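Local coordinates for protein sialidase B (PDB 4XJW) that cleaves terminal sialic acid residues from oligosaccharides, glycoproteins and glycolipids, as a glycosyl hydrolase family 33 exo-sialidase, at residues A310-G313 with N314-N318; V372-G376 with K377-V381. The protein carries 1 engineered substitution. All coordinates share one frame; numbering follows the deposited sequence.

In the fold
Strands 301-308 and 420-426 are neighbours in one sheet of the beta-propeller, and the chain between them makes a separate antiparallel sheet; both contacts belong to this insertion. Interaction 1 folds the loop that leaves strand 301-308 on its way to the inserted sheet, whereas interaction 2 is a hairpin within that sheet. Their centres are 26 Å apart and their nearest atoms about 10 Å, so they do not touch. Interaction 1 is the one near the catalytic centre: the side chain of Asn314 is about 6 Å from that of Asp232, the probable proton acceptor, and about 10 Å from that of Glu503, a predicted active-site residue. Interaction 2 lies at the surface, away from that centre.

Interaction 1. Residues A310-G313 with N314-N318; sequences AGIG and NNNAN
Asn316 reaches back over Gly313 to the backbone of Gly311, its side-chain amide tying the residues on the two sides of a tight turn. The side chain starts at CB with CG placed between the backbone N and the carbonyl carbon (chi1 64°), which turns the amide back toward the preceding residues. From CG, the OD1 branch accepts a hydrogen bond from Gly313 N at 2.8 Å, and the ND2 branch donates one to Gly311 O at 2.9 Å. Both bonds are nearly straight, each with 169° at the hydrogen, and both donors lie in the plane of the carbonyl they approach.

Gly313 to Asn316 form a type I beta turn, with negative phi and psi at Asn314 and Asn315 and a bond of 3.3 Å from Asn316 N to Gly313 O, its donor 55° above the carbonyl plane and not on a lone pair. Ala317 N adds a weak bond to the same oxygen at 3.1 Å. One apolar contact, Ile312 CG2 to Ala317 CB at 3.9 Å, closes the side of the turn; Ile312 CD1 is in van der Waals range of Asn316 ND2, also 3.9 Å. Beyond the turn, Lys319 NZ bonds to the carbonyl oxygens of Asn314 and Ala317, while Ile312 rests on Pro417. The turn lies beside the active site, its Asn314 side chain about 6 Å from that of Asp232, the probable proton acceptor.

Gly313 O and Asn316 OD1, both acceptors, stand only 3.0 Å apart, a proximity probably offset by the N-H groups that each engages. Because one end of the amide must accept and the other donate, the two backbone partners fix which is oxygen and which nitrogen, and they oppose rotation about CB-CG.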
loop_
_atom_site.group_PDB
_atom_site.type_symbol
_atom_site.label_atom_id
_atom_site.label_comp_id
_atom_site.label_asym_id
_atom_site.label_seq_id
_atom_site.Cartn_x
_atom_site.Cartn_y
_atom_site.Cartn_z
ATOM N N ALA A 310 14.327 -12.628 10.737
ATOM C CA ALA A 310 13.213 -13.563 10.836
ATOM C C ALA A 310 12.369 -13.339 12.088
ATOM O O ALA A 310 12.887 -13.299 13.199
ATOM C CB ALA A 310 13.710 -14.989 10.783
ATOM N N GLY A 311 11.070 -13.176 11.882
ATOM C CA GLY A 311 10.116 -13.052 12.966
ATOM C C GLY A 311 10.148 -11.723 13.693
ATOM O O GLY A 311 9.529 -11.587 14.743
ATOM N N ILE A 312 10.854 -10.743 13.140
ATOM C CA ILE A 312 11.008 -9.441 13.794
ATOM C C ILE A 312 10.196 -8.350 13.092
ATOM O O ILE A 312 10.068 -8.353 11.860
ATOM C CB ILE A 312 12.500 -9.033 13.889
ATOM C CG1 ILE A 312 13.296 -10.102 14.647
ATOM C CG2 ILE A 312 12.664 -7.648 14.536
ATOM C CD1 ILE A 312 12.680 -10.504 15.977
ATOM N N GLY A 313 9.609 -7.458 13.893
ATOM C CA GLY A 313 8.943 -6.262 13.414
ATOM C C GLY A 313 9.099 -5.172 14.464
ATOM O O GLY A 313 9.796 -5.369 15.468
ATOM N N ASN A 314 8.451 -4.031 14.246
ATOM C CA ASN A 314 8.558 -2.907 15.177
ATOM C C ASN A 314 8.288 -3.288 16.629
ATOM O O ASN A 314 8.986 -2.827 17.540
ATOM C CB ASN A 314 7.611 -1.774 14.767
ATOM C CG ASN A 314 7.340 -0.806 15.905
ATOM O OD1 ASN A 314 6.250 -0.792 16.482
ATOM N ND2 ASN A 314 8.343 -0.012 16.253
ATOM N N ASN A 315 7.291 -4.149 16.823
ATOM C CA ASN A 315 6.813 -4.426 18.169
ATOM C C ASN A 315 7.746 -5.293 19.016
ATOM O O ASN A 315 7.753 -5.160 20.240
ATOM C CB ASN A 315 5.405 -5.021 18.133
ATOM C CG ASN A 315 5.416 -6.529 18.066
ATOM O OD1 ASN A 315 5.948 -7.116 17.125
ATOM N ND2 ASN A 315 4.827 -7.170 19.072
ATOM N N ASN A 316 8.547 -6.145 18.385
ATOM C CA ASN A 316 9.418 -7.040 19.151
ATOM C C ASN A 316 10.919 -6.857 18.913
ATOM O O ASN A 316 11.733 -7.623 19.429
ATOM C CB ASN A 316 9.006 -8.502 18.945
ATOM C CG ASN A 316 9.175 -8.964 17.507
ATOM O OD1 ASN A 316 9.405 -8.157 16.608
ATOM N ND2 ASN A 316 9.063 -10.263 17.288
ATOM N N ALA A 317 11.282 -5.838 18.137
ATOM C CA ALA A 317 12.685 -5.540 17.870
ATOM C C ALA A 317 13.367 -5.065 19.146
ATOM O O ALA A 317 12.814 -4.237 19.868
ATOM C CB ALA A 317 12.806 -4.483 16.783
ATOM N N ASN A 318 14.563 -5.584 19.413
ATOM C CA ASN A 318 15.339 -5.168 20.580
ATOM C C ASN A 318 15.723 -3.696 20.474
ATOM O O ASN A 318 16.569 -3.329 19.660
ATOM C CB ASN A 318 16.595 -6.037 20.707
ATOM C CG ASN A 318 17.330 -5.834 22.029
ATOM O OD1 ASN A 318 17.232 -4.784 22.667
ATOM N ND2 ASN A 318 18.089 -6.842 22.433
#

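Interaction 2. Residues V372-G376 with K377-V381; sequences VLEGG and KSLTV
Val372 O is held by two donors: Leu379 N, at 3.2 Å and in the plane of the carbonyl, and a water at 2.7 Å. The same water donates to Leu379 O at 2.6 Å, bridging the two carbonyl oxygens at the open end of a beta hairpin with a two-residue loop. That loop is a type I' turn from Glu374 to Lys377, with Gly375 and Gly376 at the corners; both have positive phi, as this turn requires and as glycine readily allows.

Next to the turn, Glu374 and Lys377 make the antiparallel hydrogen-bonded pair. Glu374 N donates to Lys377 O at 2.9 Å, tilted moderately from the carbonyl plane; Lys377 N returns a bond to Glu374 O at 3.1 Å, but from well above that plane, 66° out of it. Leu373 and Ser378 follow as a non-hydrogen-bonded pair whose side chains leave the opposite face from those of Glu374 and Lys377. Leu373 CA approaches Lys377 O at 3.4 Å, a CA-H...O contact.

Toward the rest of the sheet, Met404 bonds through its backbone to both Val372 and Leu379, and Val372 packs on Ile366 of strand 360-366.

Leu379 carries the side-chain contacts with Val372 and Glu374. Its CG, anti to the carbonyl carbon (chi1 -64°), lies near Val372 O, and from it the methyls diverge: CD1 makes an apolar contact with Val372 CG1 at 4.2 Å, while CD2 passes beside the extended Glu374 chain, in van der Waals contact with OE1 at 3.9 Å.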
loop_
_atom_site.group_PDB
_atom_site.type_symbol
_atom_site.label_atom_id
_atom_site.label_comp_id
_atom_site.label_asym_id
_atom_site.label_seq_id
_atom_site.Cartn_x
_atom_site.Cartn_y
_atom_site.Cartn_z
ATOM N N VAL A 372 25.891 -17.293 4.388
ATOM C CA VAL A 372 26.949 -17.958 5.148
ATOM C C VAL A 372 27.712 -18.972 4.300
ATOM O O VAL A 372 27.110 -19.835 3.654
ATOM C CB VAL A 372 26.377 -18.694 6.370
ATOM C CG1 VAL A 372 27.498 -19.353 7.167
ATOM C CG2 VAL A 372 25.586 -17.736 7.246
ATOM N N LEU A 373 29.038 -18.866 4.309
ATOM C CA LEU A 373 29.886 -19.837 3.635
ATOM C C LEU A 373 30.749 -20.553 4.666
ATOM O O LEU A 373 31.179 -19.947 5.644
ATOM C CB LEU A 373 30.778 -19.150 2.597
ATOM C CG LEU A 373 30.203 -18.887 1.197
ATOM C CD1 LEU A 373 29.034 -17.927 1.216
ATOM C CD2 LEU A 373 31.278 -18.359 0.272
ATOM N N GLU A 374 30.982 -21.845 4.458
ATOM C CA GLU A 374 31.930 -22.585 5.285
ATOM C C GLU A 374 33.062 -23.104 4.407
ATOM O O GLU A 374 32.837 -23.894 3.489
ATOM C CB GLU A 374 31.252 -23.743 6.021
ATOM C CG GLU A 374 32.213 -24.541 6.903
ATOM C CD GLU A 374 31.549 -25.730 7.568
ATOM O OE1 GLU A 374 30.414 -26.072 7.175
ATOM O OE2 GLU A 374 32.160 -26.312 8.486
ATOM N N GLY A 375 34.278 -22.645 4.680
ATOM C CA GLY A 375 35.409 -23.002 3.847
ATOM C C GLY A 375 35.149 -22.636 2.399
ATOM O O GLY A 375 35.474 -23.394 1.482
ATOM N N GLY A 376 34.526 -21.477 2.200
ATOM C CA GLY A 376 34.273 -20.965 0.866
ATOM C C GLY A 376 33.077 -21.571 0.150
ATOM O O GLY A 376 32.735 -21.145 -0.954
ATOM N N LYS A 377 32.429 -22.557 0.763
ATOM C CA LYS A 377 31.293 -23.196 0.104
ATOM C C LYS A 377 29.949 -22.849 0.752
ATOM O O LYS A 377 29.835 -22.754 1.976
ATOM C CB LYS A 377 31.510 -24.705 -0.035
ATOM C CG LYS A 377 32.744 -25.036 -0.873
ATOM C CD LYS A 377 32.846 -26.513 -1.227
ATOM C CE LYS A 377 34.180 -27.100 -0.770
ATOM N NZ LYS A 377 34.392 -28.495 -1.250
ATOM N N SER A 378 28.943 -22.647 -0.096
ATOM C CA SER A 378 27.632 -22.151 0.330
ATOM C C SER A 378 26.844 -23.125 1.198
ATOM O O SER A 378 26.554 -24.246 0.781
ATOM C CB SER A 378 26.788 -21.785 -0.894
ATOM O OG SER A 378 27.314 -20.653 -1.563
ATOM N N LEU A 379 26.477 -22.686 2.396
ATOM C CA LEU A 379 25.542 -23.447 3.211
ATOM C C LEU A 379 24.123 -23.123 2.760
ATOM O O LEU A 379 23.874 -22.054 2.192
ATOM C CB LEU A 379 25.713 -23.136 4.694
ATOM C CG LEU A 379 27.049 -23.519 5.314
ATOM C CD1 LEU A 379 26.964 -23.459 6.832
ATOM C CD2 LEU A 379 27.479 -24.898 4.839
ATOM N N THR A 380 23.201 -24.047 3.008
ATOM C CA THR A 380 21.800 -23.849 2.648
ATOM C C THR A 380 20.869 -24.048 3.843
ATOM O O THR A 380 21.250 -24.656 4.846
ATOM C CB THR A 380 21.355 -24.813 1.518
ATOM O OG1 THR A 380 21.460 -26.172 1.965
ATOM C CG2 THR A 380 22.204 -24.625 0.272
ATOM N N VAL A 381 19.656 -23.514 3.725
ATOM C CA VAL A 381 18.548 -23.873 4.605
ATOM C C VAL A 381 17.385 -24.355 3.742
ATOM O O VAL A 381 17.413 -24.188 2.514
ATOM C CB VAL A 381 18.085 -22.674 5.448
ATOM C CG1 VAL A 381 19.239 -22.144 6.290
ATOM C CG2 VAL A 381 17.533 -21.576 4.552
HETATM O O HOH W 1 25.175 -19.802 1.786
#